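Local coordinates for protein lipoxygenase (Cyanothece sp., PDB 5EK8) that probably adds both atoms of molecular oxygen to polyunsaturated fatty acids, acting as a 9R-lipoxygenase with a non-heme iron centre, at residues V20-L25 against S197-T202; L73-R78 against I100-E105; W437-P442 against P524-A529. All coordinates share one frame; numbering follows the deposited sequence.

Contact 1 of 3, residues V20-L25 against S197-T202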
loop_
_atom_site.group_PDB
_atom_site.type_symbol
_atom_site.label_atom_id
_atom_site.label_comp_id
_atom_site.label_asym_id
_atom_site.label_seq_id
_atom_site.Cartn_x
_atom_site.Cartn_y
_atom_site.Cartn_z
ATOM N N VAL A 20 12.228 19.204 16.411
ATOM C CA VAL A 20 12.799 18.315 17.418
ATOM C C VAL A 20 13.238 16.968 16.839
ATOM O O VAL A 20 14.317 16.467 17.162
ATOM C CB VAL A 20 11.804 18.056 18.563
ATOM C CG1 VAL A 20 12.469 17.257 19.670
ATOM C CG2 VAL A 20 11.273 19.369 19.110
ATOM N N ILE A 21 12.405 16.385 15.983
ATOM C CA ILE A 21 12.703 15.065 15.439
ATOM C C ILE A 21 13.807 15.124 14.387
ATOM O O ILE A 21 14.701 14.280 14.376
ATOM C CB ILE A 21 11.446 14.413 14.828
ATOM C CG1 ILE A 21 10.281 14.497 15.813
ATOM C CG2 ILE A 21 11.716 12.962 14.472
ATOM C CD1 ILE A 21 9.027 13.839 15.324
ATOM N N ASP A 22 13.751 16.120 13.509
ATOM C CA ASP A 22 14.777 16.274 12.476
ATOM C C ASP A 22 15.994 16.994 13.051
ATOM O O ASP A 22 16.427 18.029 12.541
ATOM C CB ASP A 22 14.223 17.024 11.260
ATOM C CG ASP A 22 15.082 16.845 10.018
ATOM O OD1 ASP A 22 16.000 15.995 10.049
ATOM O OD2 ASP A 22 14.831 17.542 9.011
ATOM N N SER A 23 16.537 16.423 14.122
ATOM C CA SER A 23 17.659 16.995 14.853
ATOM C C SER A 23 18.434 15.863 15.524
ATOM O O SER A 23 17.973 14.722 15.513
ATOM C CB SER A 23 17.164 18.013 15.885
ATOM O OG SER A 23 16.582 17.366 17.001
ATOM N N PRO A 24 19.628 16.161 16.075
ATOM C CA PRO A 24 20.402 15.155 16.815
ATOM C C PRO A 24 19.616 14.419 17.899
ATOM O O PRO A 24 19.799 13.212 18.068
ATOM C CB PRO A 24 21.518 15.987 17.444
ATOM C CG PRO A 24 21.778 17.033 16.433
ATOM C CD PRO A 24 20.439 17.366 15.814
ATOM N N LEU A 25 18.768 15.146 18.625
ATOM C CA LEU A 25 17.924 14.568 19.674
ATOM C C LEU A 25 16.990 13.503 19.095
ATOM O O LEU A 25 16.971 12.336 19.538
ATOM C CB LEU A 25 17.108 15.668 20.365
ATOM C CG LEU A 25 16.099 15.288 21.454
ATOM C CD1 LEU A 25 16.713 14.374 22.517
ATOM C CD2 LEU A 25 15.547 16.551 22.095
ATOM N N SER A 197 12.069 15.470 4.680
ATOM C CA SER A 197 11.145 15.979 3.669
ATOM C C SER A 197 10.065 16.843 4.313
ATOM O O SER A 197 9.773 17.961 3.859
ATOM C CB SER A 197 10.511 14.816 2.900
ATOM O OG SER A 197 9.913 15.255 1.694
ATOM N N ALA A 198 9.489 16.317 5.388
ATOM C CA ALA A 198 8.458 17.034 6.118
ATOM C C ALA A 198 9.013 18.329 6.710
ATOM O O ALA A 198 8.330 19.345 6.717
ATOM C CB ALA A 198 7.863 16.151 7.213
ATOM N N ASN A 199 10.250 18.300 7.195
ATOM C CA ASN A 199 10.836 19.504 7.784
ATOM C C ASN A 199 11.062 20.597 6.741
ATOM O O ASN A 199 10.957 21.784 7.045
ATOM C CB ASN A 199 12.148 19.178 8.497
ATOM C CG ASN A 199 12.438 20.131 9.643
ATOM O OD1 ASN A 199 11.600 20.959 10.007
ATOM N ND2 ASN A 199 13.622 20.015 10.223
ATOM N N VAL A 200 11.368 20.200 5.509
ATOM C CA VAL A 200 11.459 21.175 4.428
ATOM C C VAL A 200 10.085 21.737 4.046
ATOM O O VAL A 200 9.894 22.950 4.016
ATOM C CB VAL A 200 12.110 20.569 3.172
ATOM C CG1 VAL A 200 12.083 21.570 2.025
ATOM C CG2 VAL A 200 13.529 20.120 3.469
ATOM N N LEU A 201 9.128 20.855 3.773
ATOM C CA LEU A 201 7.858 21.271 3.167
ATOM C C LEU A 201 6.796 21.832 4.130
ATOM O O LEU A 201 5.973 22.655 3.732
ATOM C CB LEU A 201 7.260 20.091 2.396
ATOM C CG LEU A 201 7.890 19.785 1.035
ATOM C CD1 LEU A 201 7.468 18.415 0.512
ATOM C CD2 LEU A 201 7.509 20.872 0.050
ATOM N N THR A 202 6.809 21.390 5.383
ATOM C CA THR A 202 5.761 21.757 6.341
ATOM C C THR A 202 5.702 23.245 6.724
ATOM O O THR A 202 4.606 23.781 6.875
ATOM C CB THR A 202 5.885 20.924 7.636
ATOM O OG1 THR A 202 5.835 19.532 7.309
ATOM C CG2 THR A 202 4.760 21.241 8.606
#
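A single side-chain pair, Asp22 and Asn199, makes up the whole contact between these two segments. Asn199 ND2 donates a hydrogen bond to Asp22 OD2 over 3.0 Å, with an N-H...O angle of 155°. The acceptor lies nearly in the amide plane of Asn199. The amide reaches OD2 on its anti side, somewhat out of the carboxylate plane, and the two flat groups are turned 61° apart. In both residues CG is trans to the backbone N (chi1 -163° for Asp22), which sends the polar ends across the gap between backbones whose CA atoms, of Asp22 and Asn199, are 6.9 Å apart. The interface is small, 93 Å² in all, and lies at the surface.

Helix 2-21 ends at Ile21. Asp22, the next residue, is the centre of an inverse gamma turn that separates this helix from helix 24-36. A weak bond from Ser23 N to Ile21 O (2.8 Å) closes the turn. Ser23 then takes the N-cap position of helix 24-36. Asp22 OD1 makes a salt bridge with Arg27 of that next helix, so one carboxylate serves the new helix through OD1 and helix 188-214 through OD2. Putting an alanine at Asp22 would probably leave Arg27 without this counter-charge and let the Asn199 amide turn.

One turn further along helix 188-214, Thr202 OG1 donates to Ala198 O (2.6 Å). Thr202 N bonds the same oxygen (2.9 Å) from the opposite face of its plane. Thr202 OG1 is also hydrogen-bonded to Tyr616 OH, on helix 608-623.

Contact 2 of 3, residues L73-R78 against I100-E105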
loop_
_atom_site.group_PDB
_atom_site.type_symbol
_atom_site.label_atom_id
_atom_site.label_comp_id
_atom_site.label_asym_id
_atom_site.label_seq_id
_atom_site.Cartn_x
_atom_site.Cartn_y
_atom_site.Cartn_z
ATOM N N LEU A 73 11.045 -19.949 20.174
ATOM C CA LEU A 73 10.736 -19.692 21.569
ATOM C C LEU A 73 12.007 -19.718 22.400
ATOM O O LEU A 73 12.872 -20.575 22.202
ATOM C CB LEU A 73 9.742 -20.727 22.098
ATOM C CG LEU A 73 8.271 -20.344 22.255
ATOM C CD1 LEU A 73 7.795 -19.457 21.120
ATOM C CD2 LEU A 73 7.441 -21.615 22.320
ATOM N N GLU A 74 12.120 -18.778 23.329
ATOM C CA GLU A 74 13.259 -18.754 24.235
ATOM C C GLU A 74 12.795 -18.833 25.688
ATOM O O GLU A 74 11.890 -18.109 26.107
ATOM C CB GLU A 74 14.106 -17.499 24.007
ATOM C CG GLU A 74 14.754 -17.421 22.621
ATOM C CD GLU A 74 15.589 -16.158 22.413
ATOM O OE1 GLU A 74 15.492 -15.224 23.238
ATOM O OE2 GLU A 74 16.346 -16.100 21.417
ATOM N N VAL A 75 13.402 -19.731 26.451
ATOM C CA VAL A 75 13.107 -19.824 27.873
ATOM C C VAL A 75 14.078 -18.954 28.661
ATOM O O VAL A 75 15.293 -19.118 28.573
ATOM C CB VAL A 75 13.174 -21.274 28.376
ATOM C CG1 VAL A 75 13.264 -21.306 29.894
ATOM C CG2 VAL A 75 11.966 -22.049 27.893
ATOM N N TRP A 76 13.526 -18.019 29.420
ATOM C CA TRP A 76 14.316 -17.092 30.215
ATOM C C TRP A 76 13.900 -17.137 31.673
ATOM O O TRP A 76 12.761 -17.459 31.992
ATOM C CB TRP A 76 14.158 -15.662 29.691
ATOM C CG TRP A 76 14.816 -15.404 28.375
ATOM C CD1 TRP A 76 14.397 -15.840 27.158
ATOM C CD2 TRP A 76 16.001 -14.629 28.139
ATOM N NE1 TRP A 76 15.249 -15.394 26.173
ATOM C CE2 TRP A 76 16.243 -14.650 26.751
ATOM C CE3 TRP A 76 16.882 -13.927 28.968
ATOM C CZ2 TRP A 76 17.332 -13.995 26.170
ATOM C CZ3 TRP A 76 17.960 -13.272 28.390
ATOM C CH2 TRP A 76 18.180 -13.319 27.006
ATOM N N ASP A 77 14.825 -16.802 32.557
ATOM C CA ASP A 77 14.467 -16.524 33.931
ATOM C C ASP A 77 14.228 -15.035 34.094
ATOM O O ASP A 77 15.134 -14.220 33.865
ATOM C CB ASP A 77 15.553 -16.978 34.895
ATOM C CG ASP A 77 15.218 -16.641 36.327
ATOM O OD1 ASP A 77 15.511 -15.509 36.766
ATOM O OD2 ASP A 77 14.647 -17.506 37.017
ATOM N N ARG A 78 13.003 -14.692 34.481
ATOM C CA ARG A 78 12.656 -13.329 34.843
ATOM C C ARG A 78 12.876 -13.145 36.336
ATOM O O ARG A 78 12.321 -13.883 37.155
ATOM C CB ARG A 78 11.203 -13.018 34.474
ATOM C CG ARG A 78 10.211 -14.017 35.042
ATOM C CD ARG A 78 8.817 -13.455 35.150
ATOM N NE ARG A 78 7.969 -14.298 35.991
ATOM C CZ ARG A 78 7.763 -14.089 37.287
ATOM N NH1 ARG A 78 8.336 -13.059 37.893
ATOM N NH2 ARG A 78 6.979 -14.906 37.977
ATOM N N ILE A 100 10.790 -27.370 24.819
ATOM C CA ILE A 100 12.054 -26.659 25.022
ATOM C C ILE A 100 12.944 -27.304 26.080
ATOM O O ILE A 100 12.497 -27.581 27.187
ATOM C CB ILE A 100 11.816 -25.195 25.459
ATOM C CG1 ILE A 100 10.775 -24.508 24.571
ATOM C CG2 ILE A 100 13.129 -24.418 25.471
ATOM C CD1 ILE A 100 11.261 -24.190 23.184
ATOM N N TYR A 101 14.208 -27.526 25.747
ATOM C CA TYR A 101 15.175 -27.948 26.750
ATOM C C TYR A 101 15.913 -26.733 27.302
ATOM O O TYR A 101 16.617 -26.039 26.564
ATOM C CB TYR A 101 16.161 -28.959 26.166
ATOM C CG TYR A 101 15.526 -30.289 25.831
ATOM C CD1 TYR A 101 15.414 -31.289 26.792
ATOM C CD2 TYR A 101 15.031 -30.544 24.558
ATOM C CE1 TYR A 101 14.829 -32.509 26.493
ATOM C CE2 TYR A 101 14.444 -31.760 24.249
ATOM C CZ TYR A 101 14.347 -32.739 25.222
ATOM O OH TYR A 101 13.766 -33.950 24.921
ATOM N N TYR A 102 15.739 -26.466 28.593
ATOM C CA TYR A 102 16.423 -25.339 29.221
ATOM C C TYR A 102 17.233 -25.765 30.440
ATOM O O TYR A 102 16.935 -26.773 31.079
ATOM C CB TYR A 102 15.421 -24.242 29.605
ATOM C CG TYR A 102 14.540 -24.541 30.803
ATOM C CD1 TYR A 102 14.895 -24.108 32.076
ATOM C CD2 TYR A 102 13.340 -25.228 30.656
ATOM C CE1 TYR A 102 14.092 -24.365 33.169
ATOM C CE2 TYR A 102 12.528 -25.489 31.747
ATOM C CZ TYR A 102 12.912 -25.055 33.001
ATOM O OH TYR A 102 12.114 -25.307 34.092
ATOM N N ASP A 103 18.266 -24.986 30.748
ATOM C CA ASP A 103 19.148 -25.270 31.872
ATOM C C ASP A 103 18.874 -24.309 33.024
ATOM O O ASP A 103 19.018 -23.100 32.871
ATOM C CB ASP A 103 20.613 -25.181 31.429
ATOM C CG ASP A 103 21.592 -25.440 32.561
ATOM O OD1 ASP A 103 21.173 -25.919 33.636
ATOM O OD2 ASP A 103 22.795 -25.175 32.368
ATOM N N PRO A 104 18.472 -24.850 34.185
ATOM C CA PRO A 104 18.220 -24.015 35.363
ATOM C C PRO A 104 19.488 -23.362 35.904
ATOM O O PRO A 104 19.395 -22.344 36.573
ATOM C CB PRO A 104 17.647 -25.007 36.383
ATOM C CG PRO A 104 17.136 -26.148 35.569
ATOM C CD PRO A 104 18.085 -26.253 34.416
ATOM N N GLU A 105 20.652 -23.932 35.607
ATOM C CA GLU A 105 21.902 -23.478 36.214
ATOM C C GLU A 105 22.372 -22.108 35.731
ATOM O O GLU A 105 23.218 -21.485 36.373
ATOM C CB GLU A 105 23.008 -24.505 35.972
ATOM C CG GLU A 105 22.769 -25.835 36.657
ATOM C CD GLU A 105 23.846 -26.851 36.338
ATOM O OE1 GLU A 105 25.020 -26.450 36.177
ATOM O OE2 GLU A 105 23.519 -28.052 36.243
#
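Val75 and Ile100 meet in the core of a beta sandwich, the PLAT domain of this lipoxygenase. Strand 72-79 belongs to one sheet and strand 97-102 to the sheet facing it. Their short axes pass 7.9 Å apart at an angle of 32°, so side chains alone bridge the gap.

The inner side is closely filled. Val75 puts one methyl on each neighbour: CG2 lies 3.6 Å from Ile100 CG2, while CG1 sits over one face of the Tyr102 ring. This split follows from chi1 of 164°, which places CG1 trans to the backbone N and CG2 beside it. Leu73 adds a looser apolar touch, its CB 3.9 Å from Ile100 CD1. Leu115 and Leu87 also pack against both Val75 and Tyr102.

The two outer faces are looser. Trp76 points outward from one sheet and Tyr101 from the other; both are partly exposed. On the Trp76 face, NE1 donates to Glu74 OE1 (2.9 Å), and the indole makes a cation-pi contact with Arg118.

Within the core, the CH-pi contact brings Val75 CG1 to 4.1 Å from the centroid of the Tyr102 ring, and its nearest ring atom is CG.

Contact 3 of 3, residues W437-P442 against P524-A529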
loop_
_atom_site.group_PDB
_atom_site.type_symbol
_atom_site.label_atom_id
_atom_site.label_comp_id
_atom_site.label_asym_id
_atom_site.label_seq_id
_atom_site.Cartn_x
_atom_site.Cartn_y
_atom_site.Cartn_z
ATOM N N TRP A 437 -6.022 -12.615 -6.948
ATOM C CA TRP A 437 -4.736 -12.866 -7.588
ATOM C C TRP A 437 -4.816 -13.770 -8.819
ATOM O O TRP A 437 -3.936 -13.722 -9.677
ATOM C CB TRP A 437 -3.770 -13.490 -6.578
ATOM C CG TRP A 437 -4.339 -14.695 -5.891
ATOM C CD1 TRP A 437 -5.008 -14.718 -4.703
ATOM C CD2 TRP A 437 -4.297 -16.054 -6.352
ATOM N NE1 TRP A 437 -5.378 -16.003 -4.393
ATOM C CE2 TRP A 437 -4.955 -16.842 -5.391
ATOM C CE3 TRP A 437 -3.763 -16.678 -7.482
ATOM C CZ2 TRP A 437 -5.100 -18.225 -5.525
ATOM C CZ3 TRP A 437 -3.912 -18.050 -7.617
ATOM C CH2 TRP A 437 -4.572 -18.807 -6.643
ATOM N N LYS A 438 -5.863 -14.585 -8.907
ATOM C CA LYS A 438 -5.912 -15.650 -9.910
ATOM C C LYS A 438 -6.139 -15.148 -11.331
ATOM O O LYS A 438 -6.978 -14.277 -11.570
ATOM C CB LYS A 438 -6.992 -16.675 -9.552
ATOM C CG LYS A 438 -6.752 -18.032 -10.195
ATOM C CD LYS A 438 -7.744 -19.078 -9.728
ATOM C CE LYS A 438 -7.329 -20.466 -10.190
ATOM N NZ LYS A 438 -8.325 -21.496 -9.787
ATOM N N ASP A 439 -5.372 -15.716 -12.263
ATOM C CA ASP A 439 -5.450 -15.403 -13.691
ATOM C C ASP A 439 -5.252 -13.917 -14.001
ATOM O O ASP A 439 -5.561 -13.454 -15.101
ATOM C CB ASP A 439 -6.788 -15.878 -14.268
ATOM C CG ASP A 439 -6.790 -17.364 -14.611
ATOM O OD1 ASP A 439 -5.905 -18.098 -14.120
ATOM O OD2 ASP A 439 -7.684 -17.796 -15.374
ATOM N N TRP A 440 -4.726 -13.174 -13.032
ATOM C CA TRP A 440 -4.482 -11.750 -13.208
ATOM C C TRP A 440 -3.223 -11.524 -14.044
ATOM O O TRP A 440 -2.181 -12.127 -13.789
ATOM C CB TRP A 440 -4.358 -11.057 -11.847
ATOM C CG TRP A 440 -4.381 -9.557 -11.918
ATOM C CD1 TRP A 440 -5.448 -8.744 -11.680
ATOM C CD2 TRP A 440 -3.284 -8.695 -12.243
ATOM N NE1 TRP A 440 -5.085 -7.427 -11.834
ATOM C CE2 TRP A 440 -3.762 -7.370 -12.184
ATOM C CE3 TRP A 440 -1.944 -8.915 -12.578
ATOM C CZ2 TRP A 440 -2.949 -6.270 -12.451
ATOM C CZ3 TRP A 440 -1.140 -7.823 -12.845
ATOM C CH2 TRP A 440 -1.644 -6.517 -12.775
ATOM N N GLN A 441 -3.331 -10.656 -15.043
ATOM C CA GLN A 441 -2.194 -10.292 -15.884
ATOM C C GLN A 441 -2.341 -8.848 -16.368
ATOM O O GLN A 441 -3.460 -8.367 -16.557
ATOM C CB GLN A 441 -2.068 -11.252 -17.068
ATOM C CG GLN A 441 -3.296 -11.305 -17.951
ATOM C CD GLN A 441 -3.153 -12.292 -19.088
ATOM O OE1 GLN A 441 -2.095 -12.893 -19.274
ATOM N NE2 GLN A 441 -4.225 -12.467 -19.857
ATOM N N PRO A 442 -1.211 -8.142 -16.552
ATOM C CA PRO A 442 -1.244 -6.732 -16.956
ATOM C C PRO A 442 -1.879 -6.514 -18.327
ATOM O O PRO A 442 -1.817 -7.397 -19.186
ATOM C CB PRO A 442 0.237 -6.336 -16.981
ATOM C CG PRO A 442 0.922 -7.334 -16.115
ATOM C CD PRO A 442 0.164 -8.612 -16.314
ATOM N N PRO A 524 -15.440 -13.408 -12.829
ATOM C CA PRO A 524 -16.562 -13.919 -12.032
ATOM C C PRO A 524 -16.813 -15.405 -12.265
ATOM O O PRO A 524 -17.266 -16.096 -11.354
ATOM C CB PRO A 524 -17.755 -13.078 -12.517
ATOM C CG PRO A 524 -17.151 -11.904 -13.237
ATOM C CD PRO A 524 -15.887 -12.433 -13.836
ATOM N N ASP A 525 -16.506 -15.885 -13.466
ATOM C CA ASP A 525 -16.745 -17.282 -13.820
ATOM C C ASP A 525 -15.807 -18.240 -13.092
ATOM O O ASP A 525 -16.171 -19.385 -12.827
ATOM C CB ASP A 525 -16.616 -17.471 -15.331
ATOM C CG ASP A 525 -17.815 -16.928 -16.085
ATOM O OD1 ASP A 525 -18.766 -17.703 -16.323
ATOM O OD2 ASP A 525 -17.814 -15.729 -16.434
ATOM N N LEU A 526 -14.604 -17.773 -12.768
ATOM C CA LEU A 526 -13.669 -18.577 -11.987
ATOM C C LEU A 526 -14.207 -18.779 -10.574
ATOM O O LEU A 526 -14.472 -17.811 -9.865
ATOM C CB LEU A 526 -12.286 -17.920 -11.942
ATOM C CG LEU A 526 -11.243 -18.305 -12.999
ATOM C CD1 LEU A 526 -11.787 -18.153 -14.414
ATOM C CD2 LEU A 526 -9.979 -17.464 -12.817
ATOM N N PRO A 527 -14.375 -20.044 -10.165
ATOM C CA PRO A 527 -14.953 -20.366 -8.855
ATOM C C PRO A 527 -14.216 -19.711 -7.688
ATOM O O PRO A 527 -12.984 -19.688 -7.662
ATOM C CB PRO A 527 -14.824 -21.892 -8.779
ATOM C CG PRO A 527 -14.777 -22.340 -10.195
ATOM C CD PRO A 527 -14.070 -21.253 -10.949
ATOM N N ARG A 528 -14.978 -19.178 -6.739
ATOM C CA ARG A 528 -14.421 -18.694 -5.482
ATOM C C ARG A 528 -14.959 -19.530 -4.334
ATOM O O ARG A 528 -15.979 -20.202 -4.470
ATOM C CB ARG A 528 -14.742 -17.215 -5.268
ATOM C CG ARG A 528 -14.155 -16.330 -6.338
ATOM C CD ARG A 528 -14.224 -14.858 -5.985
ATOM N NE ARG A 528 -14.017 -14.048 -7.179
ATOM C CZ ARG A 528 -13.396 -12.879 -7.184
ATOM N NH1 ARG A 528 -12.917 -12.382 -6.057
ATOM N NH2 ARG A 528 -13.247 -12.209 -8.316
ATOM N N ALA A 529 -14.265 -19.496 -3.204
ATOM C CA ALA A 529 -14.619 -20.344 -2.079
ATOM C C ALA A 529 -15.570 -19.634 -1.134
ATOM O O ALA A 529 -15.869 -18.451 -1.300
ATOM C CB ALA A 529 -13.371 -20.788 -1.340
#
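Lys438 and Leu526 have the nearest CA atoms across the contact, 8.5 Å apart. Both segments are irregular loops. The motif in 437-442 is a type II beta turn from Trp437 to Trp440. Its backbone bond, Trp440 N to Trp437 O, is long and weak at 3.5 Å. Asp439, third in the turn, has a left-handed backbone (phi 56°). The turn gets further support from Gln557, whose NE2 bonds both Trp437 O and Trp440 O.

That residue is on helix 549-574, which also supplies the iron ligands His570 and Asn574. The indoles of Trp437 and Trp440 both pack on this helix, so the turn is anchored on its inner side. Its two central residues, Lys438 and Asp439, are the ones that face 524-529.

The contact itself is made by Leu526, whose CD2 is the atom that reaches both residues. The Lys438 chain is extended beyond CG and crosses the leucine with its aliphatic part, CD lying 4.1 Å from Leu526 CD2. With CG of Lys438 trans to its backbone N (chi1 -158°), CG and CD reach this methyl as the chain passes across it at a slant. The Asp439 side chain borders the same methyl. This is van der Waals packing at the protein surface, 136 Å² in all. Arg539 also donates hydrogen bonds to Leu526 O and Pro527 O.

At the aspartate, the nearest atom to Leu526 CD2 is Asp439 OD2, at 3.5 Å.

How the contacts relate
The three contacts lie far apart, with centres 44 to 48 Å from one another and no touching atoms. Contact 1 joins the turn between helices 2-21 and 24-36 to helix 188-214. The chain between its segments holds the PLAT sandwich, and contact 2 joins the two sheets of that domain. Contact 3 comes later in the sequence and links two surface loops of the largely helical part, on the other side of the chain's centre from contact 1. No helix, strand or sheet is shared. Each contact thus fastens a different region: the N-terminal extension, the beta-sandwich core and loops beside an iron-binding helix. All three are away from the metal sites.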